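Local coordinates for serine racemase (Enterococcus faecalis, PDB 4ECL), which belongs to the alanine racemase family and forms a dimer whose subunits each join a TIM-barrel domain to a mainly beta C-terminal domain, at residues A[280-283]-A[284-288]. Sequence-based numbering, arbitrary orientation.
Sequences LPIG and YADGF
Tyr284 leaves Gly283 as the first residue of a short 3-10 turn; its first side-chain bond leads away from residues 280-283, though Tyr284 CB still touches Gly283 C (3.7 Å). The side chain packs on Arg290 and Met314 of its own chain and on Asn358 of the second subunit. Ala285 has a methyl small enough to fit beside Arg367 and Ala39 of that other subunit. Asp286 makes the main contact by folding back over the chain that precedes it. With CG anti to its own carbonyl carbon (chi1 -63°), Asp286 OD2 accepts the N-H of Gly283, N to OD2 3.0 Å, nearly straight (171°), using the anti lone pair. The same oxygen pairs with Arg6 and Arg367, charges that probably keep the buried carboxylate ionised. Asp286 CB rests 3.6 Å from Ile282 CG1, while Asp286 N to Gly283 O (3.1 Å) is the i to i+3 bond of the turn. Gly287 has a positive phi (91°), where a side chain would press on the preceding carbonyl oxygen. Phe288 N then gives Gly283 O a weak bond of 3.5 Å, and Phe288 CB meets Ile282 CD1 at 4.2 Å. Beyond the turn, Ile282 and Phe288 both pack on Leu247 of strand 245-257, and Phe288 also reaches Leu317 of strand 317-320, seating the loop after strand 275-280 against the C-terminal domain's sheet.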
ATOM      1  N   LEU A 280      -2.981   7.377  17.827  1.00 20.31           N
ATOM      2  CA  LEU A 280      -3.877   7.128  16.701  1.00 25.75           C
ATOM      3  C   LEU A 280      -3.655   5.722  16.147  1.00 27.34           C
ATOM      4  O   LEU A 280      -2.518   5.297  15.949  1.00 30.36           O
ATOM      5  CB  LEU A 280      -3.629   8.146  15.593  1.00 23.08           C
ATOM      6  CG  LEU A 280      -3.890   9.618  15.923  1.00 28.19           C
ATOM      7  CD1 LEU A 280      -3.555  10.499  14.735  1.00 21.96           C
ATOM      8  CD2 LEU A 280      -5.338   9.832  16.350  1.00 29.04           C
ATOM      9  N   PRO A 281      -4.743   5.001  15.881  1.00 27.09           N
ATOM     10  CA  PRO A 281      -4.694   3.614  15.418  1.00 27.01           C
ATOM     11  C   PRO A 281      -4.562   3.577  13.909  1.00 27.20           C
ATOM     12  O   PRO A 281      -5.360   2.940  13.222  1.00 29.49           O
ATOM     13  CB  PRO A 281      -6.055   3.081  15.842  1.00 28.05           C
ATOM     14  CG  PRO A 281      -6.959   4.280  15.670  1.00 26.30           C
ATOM     15  CD  PRO A 281      -6.126   5.488  16.009  1.00 24.59           C
ATOM     16  N   ILE A 282      -3.576   4.299  13.392  1.00 27.54           N
ATOM     17  CA  ILE A 282      -3.245   4.239  11.980  1.00 23.38           C
ATOM     18  C   ILE A 282      -1.733   4.215  11.821  1.00 24.84           C
ATOM     19  O   ILE A 282      -1.012   4.943  12.511  1.00 21.63           O
ATOM     20  CB  ILE A 282      -3.836   5.413  11.187  1.00 23.69           C
ATOM     21  CG1 ILE A 282      -3.583   5.228   9.689  1.00 20.70           C
ATOM     22  CG2 ILE A 282      -3.248   6.745  11.644  1.00 21.41           C
ATOM     23  CD1 ILE A 282      -4.175   6.391   8.851  1.00 20.73           C
ATOM     24  N   GLY A 283      -1.252   3.354  10.929  1.00 25.68           N
ATOM     25  CA  GLY A 283       0.175   3.228  10.706  1.00 28.11           C
ATOM     26  C   GLY A 283       0.543   3.112   9.239  1.00 27.69           C
ATOM     27  O   GLY A 283      -0.280   3.388   8.353  1.00 22.59           O
ATOM     28  N   TYR A 284       1.777   2.689   8.965  1.00 23.96           N
ATOM     29  CA  TYR A 284       2.226   2.641   7.574  1.00 23.46           C
ATOM     30  C   TYR A 284       1.542   1.531   6.773  1.00 23.37           C
ATOM     31  O   TYR A 284       1.333   1.676   5.581  1.00 29.13           O
ATOM     32  CB  TYR A 284       3.753   2.638   7.442  1.00 18.03           C
ATOM     33  CG  TYR A 284       4.491   1.560   8.216  1.00 19.15           C
ATOM     34  CD1 TYR A 284       4.470   0.232   7.799  1.00 19.88           C
ATOM     35  CD2 TYR A 284       5.253   1.882   9.332  1.00 25.37           C
ATOM     36  CE1 TYR A 284       5.161  -0.751   8.496  1.00 29.46           C
ATOM     37  CE2 TYR A 284       5.952   0.907  10.036  1.00 31.50           C
ATOM     38  CZ  TYR A 284       5.900  -0.406   9.613  1.00 27.76           C
ATOM     39  OH  TYR A 284       6.581  -1.367  10.309  1.00 28.01           O
ATOM     40  N   ALA A 285       1.131   0.450   7.431  1.00 28.80           N
ATOM     41  CA  ALA A 285       0.367  -0.587   6.730  1.00 28.76           C
ATOM     42  C   ALA A 285      -0.966  -0.059   6.209  1.00 23.57           C
ATOM     43  O   ALA A 285      -1.552  -0.627   5.292  1.00 29.45           O
ATOM     44  CB  ALA A 285       0.143  -1.792   7.611  1.00 26.18           C
ATOM     45  N   ASP A 286      -1.439   1.039   6.781  1.00 18.81           N
ATOM     46  CA  ASP A 286      -2.673   1.655   6.306  1.00 17.36           C
ATOM     47  C   ASP A 286      -2.359   2.620   5.167  1.00 25.58           C
ATOM     48  O   ASP A 286      -3.247   3.273   4.633  1.00 30.08           O
ATOM     49  CB  ASP A 286      -3.399   2.389   7.444  1.00 16.72           C
ATOM     50  CG  ASP A 286      -3.837   1.461   8.549  1.00 26.19           C
ATOM     51  OD1 ASP A 286      -4.839   0.733   8.357  1.00 23.53           O
ATOM     52  OD2 ASP A 286      -3.192   1.474   9.622  1.00 28.34           O
ATOM     53  N   GLY A 287      -1.085   2.708   4.798  1.00 26.39           N
ATOM     54  CA  GLY A 287      -0.682   3.561   3.695  1.00 23.70           C
ATOM     55  C   GLY A 287      -0.303   4.963   4.107  1.00 23.60           C
ATOM     56  O   GLY A 287      -0.160   5.846   3.269  1.00 30.66           O
ATOM     57  N   PHE A 288      -0.158   5.196   5.401  1.00 24.30           N
ATOM     58  CA  PHE A 288       0.354   6.481   5.847  1.00 20.91           C
ATOM     59  C   PHE A 288       1.871   6.327   5.971  1.00 26.75           C
ATOM     60  O   PHE A 288       2.361   5.679   6.890  1.00 31.81           O
ATOM     61  CB  PHE A 288      -0.312   6.893   7.165  1.00 24.03           C
ATOM     62  CG  PHE A 288      -0.129   8.345   7.516  1.00 26.15           C
ATOM     63  CD1 PHE A 288      -0.746   9.337   6.769  1.00 31.63           C
ATOM     64  CD2 PHE A 288       0.652   8.716   8.606  1.00 27.66           C
ATOM     65  CE1 PHE A 288      -0.579  10.670   7.089  1.00 29.09           C
ATOM     66  CE2 PHE A 288       0.824  10.043   8.940  1.00 26.05           C
ATOM     67  CZ  PHE A 288       0.208  11.027   8.176  1.00 29.98           C
TER